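Local coordinates for clavulanic acid biosynthesis oligopeptide binding protein 2 (Streptomyces clavuligerus, PDB 2WOL) that probably binds oligopeptides as a family 5 extracellular solute-binding protein of the clavulanic acid biosynthetic pathway, at residues 68-73 with 546-551; 56-61 with 271-276; 531-536 with 542-547. All coordinates share one frame; numbering follows the deposited sequence.

Contact 1 of 3, residues 68-73 with 546-551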
# COMPACT_ATOMS: atom_id res chain seq x y z
N MET A 68 17.79 -2.30 0.17
CA MET A 68 17.12 -2.87 1.34
C MET A 68 15.89 -3.61 0.85
O MET A 68 15.35 -3.28 -0.20
CB MET A 68 16.70 -1.76 2.30
CG MET A 68 17.83 -0.85 2.76
SD MET A 68 19.02 -1.70 3.81
CE MET A 68 18.02 -2.02 5.27
N ALA A 69 15.45 -4.61 1.60
CA ALA A 69 14.23 -5.34 1.24
C ALA A 69 13.51 -5.80 2.49
O ALA A 69 14.14 -6.03 3.52
CB ALA A 69 14.56 -6.54 0.35
N TYR A 70 12.19 -5.94 2.41
CA TYR A 70 11.47 -6.53 3.53
C TYR A 70 11.89 -7.99 3.68
O TYR A 70 11.92 -8.73 2.70
CB TYR A 70 9.95 -6.33 3.38
CG TYR A 70 9.64 -4.85 3.36
CD1 TYR A 70 9.46 -4.18 2.16
CD2 TYR A 70 9.60 -4.11 4.55
CE1 TYR A 70 9.22 -2.81 2.13
CE2 TYR A 70 9.37 -2.74 4.53
CZ TYR A 70 9.18 -2.09 3.31
OH TYR A 70 8.95 -0.74 3.27
N PRO A 71 12.26 -8.39 4.90
CA PRO A 71 12.79 -9.73 5.08
C PRO A 71 11.73 -10.81 4.88
O PRO A 71 10.52 -10.51 4.91
CB PRO A 71 13.31 -9.72 6.52
CG PRO A 71 12.54 -8.67 7.20
CD PRO A 71 12.22 -7.63 6.16
N THR A 72 12.18 -12.03 4.66
CA THR A 72 11.29 -13.17 4.49
C THR A 72 10.89 -13.67 5.87
O THR A 72 11.51 -14.58 6.43
CB THR A 72 11.95 -14.25 3.61
OG1 THR A 72 12.35 -13.66 2.37
CG2 THR A 72 10.98 -15.40 3.31
N ASP A 73 9.85 -13.05 6.43
CA ASP A 73 9.49 -13.22 7.83
C ASP A 73 8.01 -12.90 8.01
O ASP A 73 7.58 -11.79 7.69
CB ASP A 73 10.35 -12.29 8.69
CG ASP A 73 10.31 -12.63 10.18
OD1 ASP A 73 9.35 -13.26 10.67
OD2 ASP A 73 11.27 -12.23 10.88
N PRO A 546 3.66 -9.31 6.38
CA PRO A 546 3.05 -8.22 7.14
C PRO A 546 3.18 -6.83 6.50
O PRO A 546 2.38 -5.95 6.79
CB PRO A 546 3.79 -8.26 8.49
CG PRO A 546 5.06 -8.96 8.21
CD PRO A 546 4.75 -9.96 7.13
N ALA A 547 4.17 -6.65 5.63
CA ALA A 547 4.34 -5.37 4.93
C ALA A 547 3.40 -5.21 3.73
O ALA A 547 3.27 -4.11 3.19
CB ALA A 547 5.79 -5.18 4.51
N PHE A 548 2.75 -6.30 3.32
CA PHE A 548 1.94 -6.31 2.09
C PHE A 548 0.47 -6.67 2.33
O PHE A 548 -0.40 -6.23 1.57
CB PHE A 548 2.52 -7.30 1.08
CG PHE A 548 3.82 -6.86 0.45
CD1 PHE A 548 5.03 -7.11 1.08
CD2 PHE A 548 3.82 -6.22 -0.78
CE1 PHE A 548 6.23 -6.72 0.51
CE2 PHE A 548 5.02 -5.83 -1.37
CZ PHE A 548 6.23 -6.07 -0.73
N GLY A 549 0.19 -7.49 3.34
CA GLY A 549 -1.15 -8.04 3.55
C GLY A 549 -1.48 -9.10 2.51
O GLY A 549 -2.63 -9.52 2.38
N LEU A 550 -0.45 -9.52 1.78
CA LEU A 550 -0.53 -10.52 0.71
C LEU A 550 0.52 -11.58 0.97
O LEU A 550 1.53 -11.30 1.61
CB LEU A 550 -0.24 -9.87 -0.64
CG LEU A 550 -1.13 -8.73 -1.16
CD1 LEU A 550 -0.55 -8.10 -2.41
CD2 LEU A 550 -2.53 -9.22 -1.43
N TYR A 551 0.31 -12.79 0.46
CA TYR A 551 1.32 -13.84 0.54
C TYR A 551 2.63 -13.39 -0.10
O TYR A 551 2.62 -12.74 -1.15
CB TYR A 551 0.85 -15.09 -0.19
CG TYR A 551 -0.31 -15.84 0.42
CD1 TYR A 551 -1.27 -16.45 -0.39
CD2 TYR A 551 -0.45 -15.97 1.80
CE1 TYR A 551 -2.33 -17.17 0.15
CE2 TYR A 551 -1.51 -16.67 2.36
CZ TYR A 551 -2.44 -17.27 1.53
OH TYR A 551 -3.50 -17.99 2.04
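The aromatic ring of Tyr70 meets Ala547 and Phe548 at the turn of a short β-hairpin, the antiparallel pair 544-545 and 550-551 near the C-terminus of this family 5 solute-binding fold. The more closely packed part is built round the buried Tyr70 ring. Ala547 CB lies over one face of it, 4.2 Å from the centroid and 20° off the ring normal, which meets the geometry of a CH-pi contact. The methyl stands somewhat toward the rim, on the side of the CB-bearing carbon: Tyr70 CG and CD2 are each 4.0 Å from Ala547 CB. Tyr70 reaches across because its CG is anti to the carbonyl carbon (chi1 -61°), and the far end of the ring is fixed by the hydrogen bond between its OH and His185 ND1. Phe548 adds a looser, oblique approach to the same ring, CE1 being 4.4 Å from Tyr70 CD1, while its own ring is packed against Leu58 and meets His545 edge-to-face.

At the other end no buried residue takes part. Asp73 and Pro546 are both partly exposed, and a backbone carbonyl meets a proline ring in place of two interlocking side chains. The Asp73 carboxylate stays apart from this meeting, its OD1 being hydrogen-bonded to Gly75 N. What touches is the carbonyl oxygen: Asp73 O approaches the edge of the Pro546 ring, 3.8 Å from its CG and 3.4 Å from its CD.

Contact 2 of 3, residues 56-61 with 271-276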
# COMPACT_ATOMS: atom_id res chain seq x y z
N VAL A 56 2.16 -6.05 -7.86
CA VAL A 56 3.32 -5.98 -8.75
C VAL A 56 4.58 -5.65 -7.94
O VAL A 56 5.66 -6.16 -8.24
CB VAL A 56 3.11 -5.00 -9.93
CG1 VAL A 56 4.34 -4.97 -10.83
CG2 VAL A 56 1.88 -5.41 -10.74
N TRP A 57 4.45 -4.83 -6.90
CA TRP A 57 5.57 -4.64 -5.96
C TRP A 57 5.97 -5.99 -5.37
O TRP A 57 7.15 -6.29 -5.23
CB TRP A 57 5.21 -3.67 -4.83
CG TRP A 57 4.86 -2.29 -5.28
CD1 TRP A 57 5.16 -1.71 -6.49
CD2 TRP A 57 4.13 -1.30 -4.53
NE1 TRP A 57 4.68 -0.42 -6.53
CE2 TRP A 57 4.04 -0.14 -5.35
CE3 TRP A 57 3.55 -1.27 -3.25
CZ2 TRP A 57 3.39 1.03 -4.93
CZ3 TRP A 57 2.91 -0.10 -2.83
CH2 TRP A 57 2.83 1.03 -3.67
N LEU A 58 4.97 -6.80 -5.04
CA LEU A 58 5.17 -8.14 -4.52
C LEU A 58 5.89 -9.03 -5.54
O LEU A 58 6.84 -9.74 -5.21
CB LEU A 58 3.81 -8.73 -4.13
CG LEU A 58 3.73 -10.07 -3.41
CD1 LEU A 58 4.22 -9.92 -1.97
CD2 LEU A 58 2.29 -10.54 -3.46
N LEU A 59 5.43 -8.97 -6.80
CA LEU A 59 6.06 -9.71 -7.89
C LEU A 59 7.50 -9.24 -8.15
O LEU A 59 8.36 -10.04 -8.54
CB LEU A 59 5.22 -9.57 -9.16
CG LEU A 59 5.67 -10.31 -10.42
CD1 LEU A 59 5.54 -11.82 -10.24
CD2 LEU A 59 4.86 -9.83 -11.60
N GLN A 60 7.75 -7.95 -7.94
CA GLN A 60 9.09 -7.40 -8.13
C GLN A 60 10.14 -8.01 -7.20
O GLN A 60 11.33 -7.95 -7.48
CB GLN A 60 9.07 -5.87 -8.02
CG GLN A 60 8.63 -5.19 -9.32
CD GLN A 60 9.65 -5.32 -10.44
OE1 GLN A 60 10.81 -5.70 -10.21
NE2 GLN A 60 9.24 -4.99 -11.65
N ARG A 61 9.69 -8.60 -6.09
CA ARG A 61 10.62 -9.29 -5.19
C ARG A 61 11.29 -10.50 -5.88
O ARG A 61 12.35 -10.94 -5.46
CB ARG A 61 9.93 -9.68 -3.88
CG ARG A 61 9.74 -8.50 -2.94
CD ARG A 61 8.74 -8.79 -1.82
NE ARG A 61 9.16 -9.82 -0.87
CZ ARG A 61 10.07 -9.65 0.10
NH1 ARG A 61 10.72 -8.50 0.24
NH2 ARG A 61 10.33 -10.65 0.93
N ILE A 271 -1.92 -20.19 -6.62
CA ILE A 271 -2.10 -19.00 -5.80
C ILE A 271 -2.60 -17.84 -6.65
O ILE A 271 -2.19 -17.69 -7.80
CB ILE A 271 -0.76 -18.58 -5.11
CG1 ILE A 271 -0.25 -19.68 -4.16
CG2 ILE A 271 -0.89 -17.22 -4.39
CD1 ILE A 271 -1.07 -19.87 -2.88
N ASN A 272 -3.50 -17.03 -6.08
CA ASN A 272 -3.91 -15.77 -6.69
C ASN A 272 -2.87 -14.70 -6.38
O ASN A 272 -2.76 -14.23 -5.25
CB ASN A 272 -5.29 -15.38 -6.16
CG ASN A 272 -5.75 -14.01 -6.64
OD1 ASN A 272 -5.00 -13.27 -7.27
ND2 ASN A 272 -7.00 -13.68 -6.34
N LEU A 273 -2.10 -14.30 -7.40
CA LEU A 273 -1.06 -13.28 -7.25
C LEU A 273 -1.63 -11.90 -6.97
O LEU A 273 -1.11 -11.16 -6.14
CB LEU A 273 -0.17 -13.23 -8.50
CG LEU A 273 0.78 -12.03 -8.62
CD1 LEU A 273 1.83 -12.02 -7.51
CD2 LEU A 273 1.45 -12.01 -9.99
N GLU A 274 -2.71 -11.55 -7.68
CA GLU A 274 -3.32 -10.23 -7.54
C GLU A 274 -3.74 -9.98 -6.10
O GLU A 274 -3.61 -8.86 -5.59
CB GLU A 274 -4.51 -10.11 -8.49
CG GLU A 274 -5.03 -8.70 -8.61
CD GLU A 274 -6.31 -8.62 -9.40
OE1 GLU A 274 -6.97 -9.66 -9.60
OE2 GLU A 274 -6.66 -7.49 -9.80
N GLY A 275 -4.25 -11.03 -5.45
CA GLY A 275 -4.47 -11.02 -4.01
C GLY A 275 -5.59 -10.15 -3.49
O GLY A 275 -5.52 -9.69 -2.35
N ARG A 276 -6.62 -9.92 -4.29
CA ARG A 276 -7.77 -9.14 -3.83
C ARG A 276 -8.70 -9.96 -2.93
O ARG A 276 -9.74 -9.46 -2.48
CB ARG A 276 -8.57 -8.57 -5.00
CG ARG A 276 -7.89 -7.47 -5.79
CD ARG A 276 -8.96 -6.76 -6.61
NE ARG A 276 -8.54 -6.46 -7.98
CZ ARG A 276 -9.36 -6.49 -9.03
NH1 ARG A 276 -10.63 -6.83 -8.89
NH2 ARG A 276 -8.89 -6.19 -10.24
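Helix 54-63 passes the end of strand 271-272 with Leu59 CA 8.0 Å from Leu273 CA, a spacing bridged by side chains alone. The strand is one of the two edge strands of a mixed five-stranded sheet of the solute-binding fold, parallel to its neighbour 34-39, and at its end the chain turns through an Asx motif that starts at Asn272. Leu273, the residue after Asn272, is directed at the helix and receives two buried leucines, one on each of its methyls. Its CD2 is 4.1 Å from Leu59 CD1, and its CD1 is 4.3 Å from Leu58 CD2. Leu59 and Leu273 both carry CG anti to the backbone N, which directs them at each other, and they cross at about a right angle. Trp55 of the same helix and Leu37 of strand 34-39 also touch Leu273, placing it between helix and sheet.

Beside the turn, Arg276 NH2 forms a salt bridge of 2.6 Å with Glu274 OE2, and Glu274 OE1 has an outside partner in Ser40 OG. Within the turn itself, Gly275 N donates almost straight to Asn272 OD1, 3.0 Å at 170°, from a position 65° out of the carbonyl plane.

Contact 3 of 3, residues 531-536 with 542-547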
# COMPACT_ATOMS: atom_id res chain seq x y z
N THR A 531 -9.19 -9.56 4.46
CA THR A 531 -9.38 -10.26 3.20
C THR A 531 -9.28 -11.76 3.44
O THR A 531 -8.77 -12.19 4.47
CB THR A 531 -8.34 -9.79 2.15
OG1 THR A 531 -8.76 -10.19 0.84
CG2 THR A 531 -6.96 -10.36 2.45
N LEU A 532 -9.78 -12.54 2.49
CA LEU A 532 -9.67 -14.00 2.56
C LEU A 532 -8.78 -14.51 1.44
O LEU A 532 -9.15 -14.42 0.27
CB LEU A 532 -11.05 -14.65 2.47
CG LEU A 532 -11.96 -14.51 3.70
CD1 LEU A 532 -13.37 -14.90 3.35
CD2 LEU A 532 -11.47 -15.34 4.86
N HIS A 533 -7.60 -15.03 1.80
CA HIS A 533 -6.72 -15.65 0.81
C HIS A 533 -6.84 -17.16 0.88
O HIS A 533 -6.92 -17.73 1.97
CB HIS A 533 -5.25 -15.29 1.08
CG HIS A 533 -4.94 -13.83 1.00
ND1 HIS A 533 -5.31 -13.03 -0.06
CD2 HIS A 533 -4.23 -13.04 1.84
CE1 HIS A 533 -4.87 -11.80 0.15
NE2 HIS A 533 -4.21 -11.78 1.29
N PHE A 534 -6.84 -17.81 -0.29
CA PHE A 534 -6.89 -19.27 -0.39
C PHE A 534 -5.53 -19.80 -0.84
O PHE A 534 -4.96 -19.31 -1.82
CB PHE A 534 -7.99 -19.70 -1.37
CG PHE A 534 -8.25 -21.18 -1.38
CD1 PHE A 534 -9.18 -21.75 -0.51
CD2 PHE A 534 -7.57 -22.02 -2.27
CE1 PHE A 534 -9.42 -23.12 -0.51
CE2 PHE A 534 -7.82 -23.41 -2.28
CZ PHE A 534 -8.75 -23.94 -1.40
N ARG A 535 -5.00 -20.79 -0.13
CA ARG A 535 -3.71 -21.39 -0.47
C ARG A 535 -3.88 -22.87 -0.74
O ARG A 535 -4.39 -23.62 0.10
CB ARG A 535 -2.69 -21.19 0.66
CG ARG A 535 -3.26 -21.41 2.05
CD ARG A 535 -2.20 -21.50 3.15
NE ARG A 535 -2.82 -21.11 4.41
CZ ARG A 535 -3.54 -21.93 5.18
NH1 ARG A 535 -3.68 -23.21 4.87
NH2 ARG A 535 -4.12 -21.44 6.27
N ASN A 536 -3.46 -23.31 -1.92
CA ASN A 536 -3.48 -24.74 -2.20
C ASN A 536 -2.42 -25.48 -1.38
O ASN A 536 -1.35 -24.93 -1.13
CB ASN A 536 -3.37 -25.00 -3.70
CG ASN A 536 -4.71 -24.91 -4.39
OD1 ASN A 536 -5.65 -25.63 -4.03
ND2 ASN A 536 -4.83 -24.02 -5.37
N VAL A 542 4.14 -20.79 2.49
CA VAL A 542 3.09 -19.79 2.33
C VAL A 542 2.91 -18.99 3.62
O VAL A 542 2.69 -19.57 4.69
CB VAL A 542 1.74 -20.42 1.92
CG1 VAL A 542 0.69 -19.33 1.73
CG2 VAL A 542 1.89 -21.23 0.65
N TYR A 543 3.00 -17.67 3.52
CA TYR A 543 2.72 -16.81 4.66
C TYR A 543 2.30 -15.44 4.17
O TYR A 543 2.75 -14.98 3.11
CB TYR A 543 3.94 -16.69 5.60
CG TYR A 543 5.07 -15.84 5.08
CD1 TYR A 543 5.19 -14.50 5.46
CD2 TYR A 543 6.02 -16.36 4.20
CE1 TYR A 543 6.23 -13.70 4.98
CE2 TYR A 543 7.07 -15.58 3.71
CZ TYR A 543 7.17 -14.25 4.11
OH TYR A 543 8.19 -13.46 3.64
N VAL A 544 1.42 -14.79 4.93
CA VAL A 544 1.03 -13.42 4.65
C VAL A 544 2.17 -12.51 5.07
O VAL A 544 2.57 -12.50 6.24
CB VAL A 544 -0.27 -13.03 5.39
CG1 VAL A 544 -0.67 -11.60 5.07
CG2 VAL A 544 -1.40 -13.99 5.03
N HIS A 545 2.73 -11.77 4.12
CA HIS A 545 3.79 -10.84 4.47
C HIS A 545 3.19 -9.62 5.16
O HIS A 545 2.31 -8.96 4.59
CB HIS A 545 4.62 -10.41 3.27
CG HIS A 545 5.93 -9.82 3.66
ND1 HIS A 545 6.03 -8.61 4.33
CD2 HIS A 545 7.19 -10.30 3.57
CE1 HIS A 545 7.30 -8.37 4.60
NE2 HIS A 545 8.02 -9.38 4.16
N PRO A 546 3.66 -9.31 6.38
CA PRO A 546 3.05 -8.22 7.14
C PRO A 546 3.18 -6.83 6.50
O PRO A 546 2.38 -5.95 6.79
CB PRO A 546 3.79 -8.26 8.49
CG PRO A 546 5.06 -8.96 8.21
CD PRO A 546 4.75 -9.96 7.13
N ALA A 547 4.17 -6.65 5.63
CA ALA A 547 4.34 -5.37 4.93
C ALA A 547 3.40 -5.21 3.73
O ALA A 547 3.27 -4.11 3.19
CB ALA A 547 5.79 -5.18 4.51
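His533, near the end of strand 523-534, and Arg535, just after it, face Val544 and Val542 of the returning chain. The closest CA pairs, 8.9 Å for His533 with Val544 and 7.5 Å for Arg535 with Val542, are too wide for strand pairing, and the two stretches meet through side chains. Thr531 CG2 lies over one face of the His533 imidazole, 3.2 Å above its plane and toward the rim. At the edge of that ring, near its plane, His533 CD2 is 4.4 Å from Val544 CG2, while NE2 is held by a hydrogen bond to Gly549 O. Next on this side comes Arg535. Its CG sits between the backbone N and the carbonyl carbon (chi1 42°), and from there the chain runs extended to NE. The aliphatic part thus lies against one methyl of Val542, with CG1 at 3.9 Å from Arg535 CD and 4.0 Å from Arg535 CB. The guanidinium is gripped at all three nitrogens: NE in a salt bridge with Asp297 OD2, NH1 with Ser294 O and NH2 with Gly16 O. These acceptors probably offset the cost of burying the group.

The ring of Tyr551, from strand 550-551, meets that of His533 with the planes at about 50°, and the same side chain touches Arg535, Val542 and Val544, so that it fills in between the two segments. Strand 296-297 pairs with strand 523-534, and helix 280-288 is touched by Leu532, placing this contact between the large mixed sheet and the C-terminal hairpin.

The three contacts have centres about 11 Å from one another and share partners. Contacts 1 and 3 meet through the hairpin, where Leu550 O and His545 N are 2.8 Å apart, a probable hydrogen bond, and both include Pro546 and Ala547. Contact 2 is tied to contact 1 by Arg61 NH1, 2.7 Å from Tyr70 O, and by packing of Tyr551 O against Leu58 CD2 at 3.2 Å. It reaches contact 3 where Ile271 CD1 lies 3.9 Å from Arg535 CA. A glycerol, probably from the crystallisation liquor, lies by contact 1, about 3 Å from the Phe548 side chain, and is hydrogen-bonded to Ala547 O.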